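Local coordinates for protein L-lactate dehydrogenase (Trichomonas vaginalis, PDB 4UUL) that probably catalyses NAD-dependent interconversion of 2-oxoacids and 2-hydroxyacids, as a lactate or malate dehydrogenase, at residues 96-101 and 324-329; 106-111 and 133-138; 153-158 and 284-289; 249-254 and 265-270. The protein carries 1 engineered substitution. All blocks are in the same frame, centred on the assembly; numbering follows the deposited sequence.

Interaction 1 of 4, residues 96-101 and 324-329; sequences VRADLI and KEIALN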
loop_
_atom_site.group_PDB
_atom_site.type_symbol
_atom_site.label_atom_id
_atom_site.label_comp_id
_atom_site.label_asym_id
_atom_site.label_seq_id
_atom_site.Cartn_x
_atom_site.Cartn_y
_atom_site.Cartn_z
ATOM N N VAL B 96 -25.666 -9.963 18.854
ATOM C CA VAL B 96 -24.721 -9.520 19.889
ATOM C C VAL B 96 -23.428 -10.284 19.712
ATOM O O VAL B 96 -23.304 -11.101 18.781
ATOM C CB VAL B 96 -25.300 -9.712 21.325
ATOM C CG1 VAL B 96 -26.460 -8.781 21.573
ATOM C CG2 VAL B 96 -25.713 -11.127 21.578
ATOM N N ARG B 97 -22.445 -10.033 20.569
ATOM C CA ARG B 97 -21.145 -10.664 20.414
ATOM C C ARG B 97 -21.218 -12.171 20.371
ATOM O O ARG B 97 -20.528 -12.792 19.579
ATOM C CB ARG B 97 -20.172 -10.234 21.475
ATOM C CG ARG B 97 -18.781 -10.802 21.174
ATOM C CD ARG B 97 -17.761 -9.944 21.726
ATOM N NE ARG B 97 -16.425 -10.445 21.518
ATOM C CZ ARG B 97 -15.541 -10.013 20.646
ATOM N NH1 ARG B 97 -15.854 -9.073 19.734
ATOM N NH2 ARG B 97 -14.329 -10.540 20.692
ATOM N N ALA B 98 -22.077 -12.775 21.184
ATOM C CA ALA B 98 -22.201 -14.219 21.165
ATOM C C ALA B 98 -22.575 -14.720 19.772
ATOM O O ALA B 98 -22.081 -15.740 19.337
ATOM C CB ALA B 98 -23.219 -14.655 22.226
ATOM N N ASP B 99 -23.464 -14.013 19.086
ATOM C CA ASP B 99 -23.899 -14.446 17.753
ATOM C C ASP B 99 -22.794 -14.202 16.691
ATOM O O ASP B 99 -22.663 -15.002 15.773
ATOM C CB ASP B 99 -25.172 -13.722 17.360
ATOM C CG ASP B 99 -26.281 -13.948 18.336
ATOM O OD1 ASP B 99 -26.745 -15.126 18.458
ATOM O OD2 ASP B 99 -26.675 -12.935 18.987
ATOM N N LEU B 100 -21.992 -13.168 16.892
ATOM C CA LEU B 100 -20.852 -12.925 16.032
ATOM C C LEU B 100 -19.848 -14.083 16.161
ATOM O O LEU B 100 -19.306 -14.580 15.156
ATOM C CB LEU B 100 -20.168 -11.630 16.430
ATOM C CG LEU B 100 -18.886 -11.314 15.621
ATOM C CD1 LEU B 100 -19.223 -10.968 14.157
ATOM C CD2 LEU B 100 -18.156 -10.203 16.282
ATOM N N ILE B 101 -19.573 -14.506 17.392
ATOM C CA ILE B 101 -18.690 -15.626 17.620
ATOM C C ILE B 101 -19.285 -16.860 16.971
ATOM O O ILE B 101 -18.575 -17.605 16.294
ATOM C CB ILE B 101 -18.465 -15.836 19.115
ATOM C CG1 ILE B 101 -17.685 -14.674 19.721
ATOM C CG2 ILE B 101 -17.816 -17.158 19.374
ATOM C CD1 ILE B 101 -17.902 -14.561 21.221
ATOM N N LYS B 324 -14.682 -19.202 23.608
ATOM C CA LYS B 324 -14.418 -20.533 23.099
ATOM C C LYS B 324 -15.620 -21.440 23.351
ATOM O O LYS B 324 -16.023 -22.192 22.480
ATOM C CB LYS B 324 -13.133 -21.095 23.740
ATOM C CG LYS B 324 -12.800 -22.496 23.303
ATOM C CD LYS B 324 -11.559 -23.004 23.995
ATOM C CE LYS B 324 -11.213 -24.416 23.654
ATOM N NZ LYS B 324 -10.073 -24.936 24.464
ATOM N N GLU B 325 -16.126 -21.416 24.579
ATOM C CA GLU B 325 -17.295 -22.183 24.908
ATOM C C GLU B 325 -18.494 -21.843 24.007
ATOM O O GLU B 325 -19.231 -22.716 23.562
ATOM C CB GLU B 325 -17.654 -21.938 26.377
ATOM C CG GLU B 325 -18.879 -22.711 26.897
ATOM C CD GLU B 325 -19.167 -22.280 28.350
ATOM O OE1 GLU B 325 -18.208 -22.198 29.154
ATOM O OE2 GLU B 325 -20.321 -21.949 28.651
ATOM N N ILE B 326 -18.700 -20.559 23.745
ATOM C CA ILE B 326 -19.816 -20.157 22.894
ATOM C C ILE B 326 -19.652 -20.760 21.499
ATOM O O ILE B 326 -20.585 -21.291 20.917
ATOM C CB ILE B 326 -19.895 -18.594 22.778
ATOM C CG1 ILE B 326 -20.323 -17.973 24.115
ATOM C CG2 ILE B 326 -20.839 -18.180 21.626
ATOM C CD1 ILE B 326 -20.157 -16.481 24.165
ATOM N N ALA B 327 -18.446 -20.658 20.940
ATOM C CA ALA B 327 -18.159 -21.126 19.591
ATOM C C ALA B 327 -18.342 -22.629 19.522
ATOM O O ALA B 327 -19.028 -23.125 18.628
ATOM C CB ALA B 327 -16.724 -20.754 19.187
ATOM N N LEU B 328 -17.754 -23.356 20.484
ATOM C CA LEU B 328 -17.877 -24.820 20.471
ATOM C C LEU B 328 -19.311 -25.286 20.703
ATOM O O LEU B 328 -19.775 -26.199 20.050
ATOM C CB LEU B 328 -16.907 -25.477 21.460
ATOM C CG LEU B 328 -15.430 -25.333 21.067
ATOM C CD1 LEU B 328 -14.566 -25.955 22.136
ATOM C CD2 LEU B 328 -15.103 -25.981 19.739
ATOM N N ASN B 329 -20.034 -24.579 21.539
ATOM C CA ASN B 329 -21.425 -24.941 21.760
ATOM C C ASN B 329 -22.270 -24.726 20.504
ATOM O O ASN B 329 -23.112 -25.540 20.156
ATOM C CB ASN B 329 -22.022 -24.139 22.915
ATOM C CG ASN B 329 -23.545 -24.361 23.036
ATOM O OD1 ASN B 329 -23.980 -25.455 23.372
ATOM N ND2 ASN B 329 -24.351 -23.339 22.710
#
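Ile326 leans onto Ala98 and Ile101 in a helix-on-helix contact that joins the first turn of helix 97-118, in the Rossmann-type NAD-binding domain, to the long C-terminal helix 307-337. The short segments cross at -56° with their axes 9.1 Å apart, near enough for small and branched side chains to mesh. From Ile326 the CB points toward the other helix and splits into two arms. CG2 stands anti to the backbone N (chi1 of CG1 -69°) and enters the angle between Ala98 and Ile101, lying 3.6 Å from the carbonyl oxygen O of Ala98 and 3.9 Å from CG2 of Ile101. That carbonyl is also an acceptor for the hydroxyl of Ser102. The other arm runs through CG1, a spacer, to an extended CD1, which ends 4.1 Å from CB of Ala98 and 4.2 Å from CD1 of Ile101. The two isoleucine side chains meet at about a right angle, touching by methyl groups at two levels. Ile101 also reaches past its partner to the next residue of the C-terminal helix, where Thr134 of helix 132-141 lies against both: CG2 of Ile101 rests 3.8 Å from CB of Ala327.

Interaction 2 of 4, residues 106-111 and 133-138; sequences VIFKNT and NTNCEI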
loop_
_atom_site.group_PDB
_atom_site.type_symbol
_atom_site.label_atom_id
_atom_site.label_comp_id
_atom_site.label_asym_id
_atom_site.label_seq_id
_atom_site.Cartn_x
_atom_site.Cartn_y
_atom_site.Cartn_z
ATOM N N VAL B 106 -18.397 -21.487 12.330
ATOM C CA VAL B 106 -18.557 -22.403 11.222
ATOM C C VAL B 106 -17.488 -22.141 10.126
ATOM O O VAL B 106 -16.849 -23.037 9.605
ATOM C CB VAL B 106 -19.968 -22.289 10.639
ATOM C CG1 VAL B 106 -20.078 -23.129 9.363
ATOM C CG2 VAL B 106 -21.056 -22.711 11.706
ATOM N N ILE B 107 -17.335 -20.865 9.800
ATOM C CA ILE B 107 -16.361 -20.406 8.810
ATOM C C ILE B 107 -14.972 -20.909 9.159
ATOM O O ILE B 107 -14.267 -21.497 8.342
ATOM C CB ILE B 107 -16.361 -18.860 8.777
ATOM C CG1 ILE B 107 -17.728 -18.340 8.307
ATOM C CG2 ILE B 107 -15.241 -18.327 7.911
ATOM C CD1 ILE B 107 -18.292 -19.036 7.109
ATOM N N PHE B 108 -14.589 -20.677 10.404
ATOM C CA PHE B 108 -13.244 -20.982 10.843
ATOM C C PHE B 108 -13.022 -22.483 11.081
ATOM O O PHE B 108 -11.915 -22.980 10.859
ATOM C CB PHE B 108 -12.794 -20.061 11.968
ATOM C CG PHE B 108 -12.449 -18.719 11.417
ATOM C CD1 PHE B 108 -13.396 -17.742 11.237
ATOM C CD2 PHE B 108 -11.169 -18.491 10.947
ATOM C CE1 PHE B 108 -13.070 -16.527 10.620
ATOM C CE2 PHE B 108 -10.835 -17.272 10.351
ATOM C CZ PHE B 108 -11.789 -16.315 10.167
ATOM N N LYS B 109 -14.082 -23.220 11.425
ATOM C CA LYS B 109 -13.962 -24.652 11.399
ATOM C C LYS B 109 -13.627 -25.106 9.968
ATOM O O LYS B 109 -12.711 -25.913 9.731
ATOM C CB LYS B 109 -15.285 -25.287 11.878
ATOM C CG LYS B 109 -15.402 -26.780 11.608
ATOM C CD LYS B 109 -16.640 -27.400 12.235
ATOM C CE LYS B 109 -16.788 -28.874 12.003
ATOM N NZ LYS B 109 -16.851 -29.208 10.595
ATOM N N ASN B 110 -14.385 -24.618 8.993
ATOM C CA ASN B 110 -14.176 -25.029 7.589
ATOM C C ASN B 110 -12.767 -24.627 7.137
ATOM O O ASN B 110 -12.079 -25.396 6.451
ATOM C CB ASN B 110 -15.197 -24.355 6.695
ATOM C CG ASN B 110 -16.598 -24.892 6.900
ATOM O OD1 ASN B 110 -16.793 -25.901 7.540
ATOM N ND2 ASN B 110 -17.575 -24.157 6.431
ATOM N N THR B 111 -12.334 -23.446 7.554
ATOM C CA THR B 111 -11.030 -22.966 7.110
ATOM C C THR B 111 -9.887 -23.807 7.730
ATOM O O THR B 111 -8.887 -24.126 7.077
ATOM C CB THR B 111 -10.872 -21.498 7.463
ATOM O OG1 THR B 111 -11.827 -20.728 6.771
ATOM C CG2 THR B 111 -9.507 -21.002 7.150
ATOM N N ASN B 133 -9.022 -13.839 18.025
ATOM C CA ASN B 133 -8.484 -14.857 18.888
ATOM C C ASN B 133 -9.322 -16.125 18.854
ATOM O O ASN B 133 -8.787 -17.242 18.821
ATOM C CB ASN B 133 -8.443 -14.406 20.364
ATOM C CG ASN B 133 -7.629 -13.159 20.620
ATOM O OD1 ASN B 133 -7.903 -12.085 20.050
ATOM N ND2 ASN B 133 -6.675 -13.263 21.547
ATOM N N THR B 134 -10.633 -15.965 18.919
ATOM C CA THR B 134 -11.513 -17.132 18.953
ATOM C C THR B 134 -11.595 -17.818 17.585
ATOM O O THR B 134 -11.521 -19.049 17.524
ATOM C CB THR B 134 -12.868 -16.794 19.488
ATOM O OG1 THR B 134 -12.667 -16.397 20.846
ATOM C CG2 THR B 134 -13.840 -17.967 19.426
ATOM N N ASN B 135 -11.621 -17.030 16.495
ATOM C CA ASN B 135 -11.539 -17.625 15.198
ATOM C C ASN B 135 -10.270 -18.456 15.030
ATOM O O ASN B 135 -10.304 -19.540 14.429
ATOM C CB ASN B 135 -11.581 -16.536 14.128
ATOM C CG ASN B 135 -12.948 -15.863 14.009
ATOM O OD1 ASN B 135 -13.975 -16.408 14.403
ATOM N ND2 ASN B 135 -12.974 -14.742 13.293
ATOM N N CYS B 136 -9.157 -17.928 15.555
ATOM C CA CYS B 136 -7.890 -18.622 15.481
ATOM C C CYS B 136 -7.942 -19.970 16.233
ATOM O O CYS B 136 -7.518 -21.003 15.743
ATOM C CB CYS B 136 -6.787 -17.740 16.033
ATOM S SG CYS B 136 -5.109 -18.381 15.822
ATOM N N GLU B 137 -8.447 -19.917 17.465
ATOM C CA GLU B 137 -8.601 -21.146 18.255
ATOM C C GLU B 137 -9.427 -22.179 17.498
ATOM O O GLU B 137 -9.092 -23.359 17.473
ATOM C CB GLU B 137 -9.230 -20.800 19.586
ATOM C CG GLU B 137 -9.470 -21.972 20.520
ATOM C CD GLU B 137 -8.260 -22.686 21.031
ATOM O OE1 GLU B 137 -7.194 -22.062 21.185
ATOM O OE2 GLU B 137 -8.402 -23.910 21.381
ATOM N N ILE B 138 -10.577 -21.761 16.957
ATOM C CA ILE B 138 -11.455 -22.686 16.249
ATOM C C ILE B 138 -10.734 -23.263 15.032
ATOM O O ILE B 138 -10.865 -24.472 14.761
ATOM C CB ILE B 138 -12.802 -21.991 15.922
ATOM C CG1 ILE B 138 -13.589 -21.661 17.216
ATOM C CG2 ILE B 138 -13.634 -22.817 14.982
ATOM C CD1 ILE B 138 -13.986 -22.869 18.070
#
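Asn135 and Ile138, about one turn apart on helix 132-141, pack against Phe108 and Lys109 of helix 97-118. Helix 97-118 leads into strand 124-127 and helix 132-141 leaves it, in successive beta-alpha-beta crossovers of the Rossmann fold; their short segments cross at -41°, with axes 8.5 Å apart. Asn135 comes first. Its CB makes a CH-pi contact 3.5 Å from the centroid of the Phe108 ring, almost on the ring normal, and with CG anti to the carbonyl carbon (chi1 -70°) the amide stacks on the same face, toward one side of the ring. Amide and ring are only 9° from parallel; ND2 lies 3.2 Å from CE1 of Phe108. The O of Asn135 is 3.5 Å from CB of Phe108. A turn later, the CG2 branch of Ile138 settles against the other helix's main chain, 3.6 Å from N of Lys109, while its CD1 turns off to Ala327 and Leu328 of the C-terminal helix. The lysine amine pairs with Glu113. An amide N-H of Asn135 is used by O of Gly129, part of the predicted NAD(+) site, which together with the stacking probably fixes the amide's rotation and couples this helix pair to the cofactor-site loop.

Interaction 3 of 4, residues 153-158 and 284-289; sequences SLSMLD and VFSFPC
At the turn leading from the last strand of the Rossmann sheet into helix 156-170, Ser155 meets Ser286 of strand 284-291. Their hydroxyls are joined by a hydrogen bond of 2.8 Å, with OG of Ser155 donating to OG of Ser286. Ser155 holds its OG between the backbone N and carbonyl carbon (chi1 55°), whereas Ser286 sends its OG anti to the backbone N (chi1 -176°); these two torsions bring the oxygens together. OG of Ser286 in turn donates a hydrogen bond to O of Val182, making a short buried chain of donors and acceptors. Strand 284-291 is the middle strand of the three-stranded antiparallel sheet of the C-terminal domain, and the contact joins that sheet to the turn after strand 151-153, where the backbone of Ser153 also bonds Gly268. A van der Waals touch lies at Ser153, whose OG is 3.5 Å from CG1 of Val284. Between Ser153 and Ser155, Leu154 points away from the strand; it contacts NADH in another structure of this protein. Three residues beyond Ser155, Asp158 OD1 is hydrogen-bonded to NE2 of His186, the predicted proton acceptor, matching the aspartate-histidine pair of this superfamily.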
loop_
_atom_site.group_PDB
_atom_site.type_symbol
_atom_site.label_atom_id
_atom_site.label_comp_id
_atom_site.label_asym_id
_atom_site.label_seq_id
_atom_site.Cartn_x
_atom_site.Cartn_y
_atom_site.Cartn_z
ATOM N N SER B 153 -2.795 -14.750 15.898
ATOM C CA SER B 153 -3.769 -13.726 15.622
ATOM C C SER B 153 -3.164 -12.347 15.809
ATOM O O SER B 153 -2.141 -12.164 16.464
ATOM C CB SER B 153 -5.021 -13.883 16.476
ATOM O OG SER B 153 -4.802 -13.679 17.866
ATOM N N LEU B 154 -3.737 -11.361 15.109
ATOM C CA LEU B 154 -3.165 -10.039 14.992
ATOM C C LEU B 154 -3.575 -9.088 16.113
ATOM O O LEU B 154 -4.710 -8.631 16.121
ATOM C CB LEU B 154 -3.581 -9.428 13.634
ATOM C CG LEU B 154 -2.912 -8.114 13.302
ATOM C CD1 LEU B 154 -1.420 -8.275 13.144
ATOM C CD2 LEU B 154 -3.478 -7.511 12.059
ATOM N N SER B 155 -2.629 -8.691 16.938
ATOM C CA SER B 155 -2.834 -7.651 17.951
ATOM C C SER B 155 -1.917 -6.433 17.693
ATOM O O SER B 155 -2.051 -5.436 18.394
ATOM C CB SER B 155 -2.704 -8.228 19.362
ATOM O OG SER B 155 -1.492 -8.847 19.479
ATOM N N MET B 156 -1.141 -6.453 16.602
ATOM C CA MET B 156 -0.220 -5.320 16.388
ATOM C C MET B 156 -0.876 -3.993 15.991
ATOM O O MET B 156 -0.272 -2.954 16.186
ATOM C CB MET B 156 0.867 -5.660 15.351
ATOM C CG MET B 156 2.059 -6.358 15.985
ATOM S SD MET B 156 2.933 -5.420 17.231
ATOM C CE MET B 156 3.360 -3.974 16.259
ATOM N N LEU B 157 -2.084 -4.010 15.433
ATOM C CA LEU B 157 -2.758 -2.757 15.181
ATOM C C LEU B 157 -2.978 -2.010 16.483
ATOM O O LEU B 157 -2.750 -0.787 16.557
ATOM C CB LEU B 157 -4.079 -2.944 14.450
ATOM C CG LEU B 157 -4.932 -1.722 14.163
ATOM C CD1 LEU B 157 -4.146 -0.634 13.400
ATOM C CD2 LEU B 157 -6.190 -2.102 13.455
ATOM N N ASP B 158 -3.453 -2.716 17.494
ATOM C CA ASP B 158 -3.683 -2.075 18.773
ATOM C C ASP B 158 -2.390 -1.619 19.443
ATOM O O ASP B 158 -2.331 -0.536 20.044
ATOM C CB ASP B 158 -4.425 -3.029 19.685
ATOM C CG ASP B 158 -5.589 -3.633 18.992
ATOM O OD1 ASP B 158 -5.433 -4.657 18.224
ATOM O OD2 ASP B 158 -6.671 -3.073 19.247
ATOM N N VAL B 284 -6.240 -18.711 22.519
ATOM C CA VAL B 284 -5.272 -17.887 21.795
ATOM C C VAL B 284 -5.293 -16.539 22.496
ATOM O O VAL B 284 -6.353 -15.918 22.636
ATOM C CB VAL B 284 -5.625 -17.818 20.309
ATOM C CG1 VAL B 284 -4.756 -16.772 19.577
ATOM C CG2 VAL B 284 -5.522 -19.178 19.679
ATOM N N PHE B 285 -4.119 -16.075 22.949
ATOM C CA PHE B 285 -4.020 -14.971 23.904
ATOM C C PHE B 285 -2.870 -14.073 23.447
ATOM O O PHE B 285 -1.804 -14.586 23.102
ATOM C CB PHE B 285 -3.724 -15.617 25.266
ATOM C CG PHE B 285 -3.828 -14.695 26.473
ATOM C CD1 PHE B 285 -2.791 -13.817 26.830
ATOM C CD2 PHE B 285 -4.937 -14.768 27.299
ATOM C CE1 PHE B 285 -2.897 -13.022 27.937
ATOM C CE2 PHE B 285 -5.025 -13.958 28.413
ATOM C CZ PHE B 285 -4.038 -13.092 28.740
ATOM N N SER B 286 -3.094 -12.750 23.413
ATOM C CA SER B 286 -2.018 -11.866 23.025
ATOM C C SER B 286 -0.997 -11.717 24.151
ATOM O O SER B 286 -1.353 -11.448 25.312
ATOM C CB SER B 286 -2.572 -10.491 22.625
ATOM O OG SER B 286 -1.506 -9.680 22.160
ATOM N N PHE B 287 0.253 -11.997 23.812
ATOM C CA PHE B 287 1.405 -11.885 24.724
ATOM C C PHE B 287 2.450 -10.959 24.122
ATOM O O PHE B 287 2.504 -10.816 22.887
ATOM C CB PHE B 287 2.116 -13.229 24.870
ATOM C CG PHE B 287 1.405 -14.265 25.741
ATOM C CD1 PHE B 287 1.546 -14.261 27.098
ATOM C CD2 PHE B 287 0.614 -15.238 25.177
ATOM C CE1 PHE B 287 0.952 -15.203 27.901
ATOM C CE2 PHE B 287 0.013 -16.217 25.973
ATOM C CZ PHE B 287 0.209 -16.206 27.320
ATOM N N PRO B 288 3.323 -10.410 24.975
ATOM C CA PRO B 288 4.542 -9.784 24.432
ATOM C C PRO B 288 5.470 -10.865 23.893
ATOM O O PRO B 288 5.836 -11.809 24.633
ATOM C CB PRO B 288 5.137 -9.079 25.632
ATOM C CG PRO B 288 4.712 -9.947 26.809
ATOM C CD PRO B 288 3.317 -10.514 26.441
ATOM N N CYS B 289 5.818 -10.769 22.613
ATOM C CA CYS B 289 6.588 -11.798 21.946
ATOM C C CYS B 289 7.828 -11.272 21.252
ATOM O O CYS B 289 7.896 -10.092 20.848
ATOM C CB CYS B 289 5.734 -12.530 20.895
ATOM S SG CYS B 289 4.346 -13.482 21.580
#

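Interaction 4 of 4, residues 249-254 and 265-270; sequences IQHMKA and LSMGIP
His251 and Met267 meet where helix 242-257 crosses strand 265-270 almost perpendicularly, at -86°, with the axes of the short segments 10.1 Å apart. The methionine spans this distance and lies along one face of the imidazole. Its CE is centred over the ring, 3.9 Å from the centroid of the His251 ring and 4° off the normal, a CH-pi contact. The SD of Met267 follows over the same face at 4.5 Å from the His251 ring centroid, giving a Met-aromatic interaction, and CG comes in near the rim, 3.7 Å from CE1 of His251. With its ring anti to the backbone N (chi1 178°), the histidine leaves the helix far enough to place its ring face against the methionine chain. Helix 242-257 here covers one face of the antiparallel sheet of the C-terminal domain, of which 265-270 is an end strand of the three, hydrogen-bonded to 284-291 through its backbone and meeting strand 151-153 on its other side. A water in the ring plane lies 2.8 Å from ND1 of His251 and donates to O of Ser266 at 2.7 Å, while NE2 is hydrogen-bonded to OG of Ser152, which probably restrains the ring's rotation. The ring also touches Leu154 of the NADH site. One turn along the helix, Ala254 packs its CB 3.6 Å from CD1 of Leu265 and, more loosely, 4.2 Å from CE of Met267. The partly exposed Gln250 approaches CD2 of Leu265 with NE2, at long range, and its OE1 is held by Lys246 and Asn160.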
loop_
_atom_site.group_PDB
_atom_site.type_symbol
_atom_site.label_atom_id
_atom_site.label_comp_id
_atom_site.label_asym_id
_atom_site.label_seq_id
_atom_site.Cartn_x
_atom_site.Cartn_y
_atom_site.Cartn_z
ATOM N N ILE B 249 1.327 -7.203 7.800
ATOM C CA ILE B 249 2.627 -7.436 7.180
ATOM C C ILE B 249 3.723 -7.439 8.218
ATOM O O ILE B 249 4.575 -8.327 8.217
ATOM C CB ILE B 249 2.908 -6.423 6.064
ATOM C CG1 ILE B 249 1.929 -6.700 4.905
ATOM C CG2 ILE B 249 4.378 -6.472 5.577
ATOM C CD1 ILE B 249 1.946 -5.648 3.866
ATOM N N GLN B 250 3.686 -6.465 9.117
ATOM C CA GLN B 250 4.677 -6.353 10.179
ATOM C C GLN B 250 4.737 -7.644 11.034
ATOM O O GLN B 250 5.800 -8.211 11.299
ATOM C CB GLN B 250 4.314 -5.164 11.058
ATOM C CG GLN B 250 5.259 -4.929 12.218
ATOM C CD GLN B 250 5.023 -3.608 12.882
ATOM O OE1 GLN B 250 3.945 -2.986 12.738
ATOM N NE2 GLN B 250 6.006 -3.148 13.624
ATOM N N HIS B 251 3.576 -8.159 11.405
ATOM C CA HIS B 251 3.501 -9.391 12.174
ATOM C C HIS B 251 4.030 -10.553 11.368
ATOM O O HIS B 251 4.874 -11.322 11.846
ATOM C CB HIS B 251 2.028 -9.624 12.564
ATOM C CG HIS B 251 1.744 -10.886 13.322
ATOM N ND1 HIS B 251 1.019 -10.916 14.490
ATOM C CD2 HIS B 251 1.982 -12.194 13.003
ATOM C CE1 HIS B 251 0.861 -12.154 14.881
ATOM N NE2 HIS B 251 1.417 -12.961 13.991
ATOM N N MET B 252 3.543 -10.725 10.138
ATOM C CA MET B 252 3.981 -11.864 9.339
ATOM C C MET B 252 5.488 -11.808 9.051
ATOM O O MET B 252 6.154 -12.841 9.105
ATOM C CB MET B 252 3.179 -11.977 8.059
ATOM C CG MET B 252 3.460 -13.285 7.293
ATOM S SD MET B 252 2.834 -14.764 8.104
ATOM C CE MET B 252 1.104 -14.692 7.571
ATOM N N LYS B 253 6.024 -10.637 8.731
ATOM C CA LYS B 253 7.438 -10.539 8.445
ATOM C C LYS B 253 8.281 -10.911 9.665
ATOM O O LYS B 253 9.295 -11.616 9.547
ATOM C CB LYS B 253 7.741 -9.115 7.951
ATOM C CG LYS B 253 9.137 -8.967 7.351
ATOM C CD LYS B 253 9.374 -7.562 6.878
ATOM C CE LYS B 253 10.709 -7.429 6.194
ATOM N NZ LYS B 253 10.775 -6.106 5.512
ATOM N N ALA B 254 7.852 -10.457 10.841
ATOM C CA ALA B 254 8.524 -10.839 12.078
ATOM C C ALA B 254 8.427 -12.364 12.304
ATOM O O ALA B 254 9.409 -12.996 12.686
ATOM C CB ALA B 254 7.913 -10.135 13.245
ATOM N N LEU B 265 6.845 -7.513 20.213
ATOM C CA LEU B 265 5.611 -7.416 19.441
ATOM C C LEU B 265 4.489 -8.203 20.105
ATOM O O LEU B 265 4.642 -9.399 20.389
ATOM C CB LEU B 265 5.802 -7.987 18.040
ATOM C CG LEU B 265 6.878 -7.301 17.162
ATOM C CD1 LEU B 265 6.855 -7.866 15.777
ATOM C CD2 LEU B 265 6.767 -5.795 17.152
ATOM N N SER B 266 3.381 -7.538 20.346
ATOM C CA SER B 266 2.209 -8.232 20.861
ATOM C C SER B 266 1.680 -9.118 19.733
ATOM O O SER B 266 1.528 -8.663 18.604
ATOM C CB SER B 266 1.155 -7.207 21.249
ATOM O OG SER B 266 1.609 -6.325 22.281
ATOM N N MET B 267 1.457 -10.382 20.071
ATOM C CA MET B 267 0.939 -11.344 19.142
ATOM C C MET B 267 -0.021 -12.304 19.869
ATOM O O MET B 267 0.293 -12.771 20.963
ATOM C CB MET B 267 2.081 -12.187 18.548
ATOM C CG MET B 267 3.081 -11.395 17.752
ATOM S SD MET B 267 4.444 -12.442 17.154
ATOM C CE MET B 267 4.897 -11.612 15.706
ATOM N N GLY B 268 -1.163 -12.621 19.246
ATOM C CA GLY B 268 -2.044 -13.650 19.767
ATOM C C GLY B 268 -1.480 -14.989 19.405
ATOM O O GLY B 268 -1.296 -15.283 18.227
ATOM N N ILE B 269 -1.241 -15.827 20.409
ATOM C CA ILE B 269 -0.714 -17.167 20.157
ATOM C C ILE B 269 -1.465 -18.156 21.013
ATOM O O ILE B 269 -1.956 -17.817 22.086
ATOM C CB ILE B 269 0.804 -17.284 20.390
ATOM C CG1 ILE B 269 1.168 -16.775 21.787
ATOM C CG2 ILE B 269 1.575 -16.539 19.334
ATOM C CD1 ILE B 269 2.574 -17.170 22.225
ATOM N N PRO B 270 -1.559 -19.400 20.531
ATOM C CA PRO B 270 -2.007 -20.468 21.439
ATOM C C PRO B 270 -1.194 -20.387 22.716
ATOM O O PRO B 270 0.025 -20.330 22.671
ATOM C CB PRO B 270 -1.659 -21.745 20.646
ATOM C CG PRO B 270 -1.738 -21.292 19.206
ATOM C CD PRO B 270 -1.098 -19.922 19.246
HETATM O O HOH W 1 0.080 -9.098 16.328
#

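Interactions 1 and 2 share helix 97-118 and have centres about 11 Å apart; they meet where Ile138 touches Ala327 and Leu328, so helices 97-118, 132-141 and 307-337 form one packed cluster. Interactions 3 and 4, with centres about 7 Å apart, share the antiparallel sheet through neighbouring strands 265-270 and 284-291. Asn133 ND2, donating to O of Val284, connects interaction 2 with interaction 3 across the two domains. Along the chain, interaction 1 encloses all the others: interaction 2 closes first, then interaction 3 opens and contains interaction 4. The C-terminal helix thus packs on helices of the NAD-binding domain, while interactions 3 and 4 lie beside the NADH site and the predicted proton acceptor.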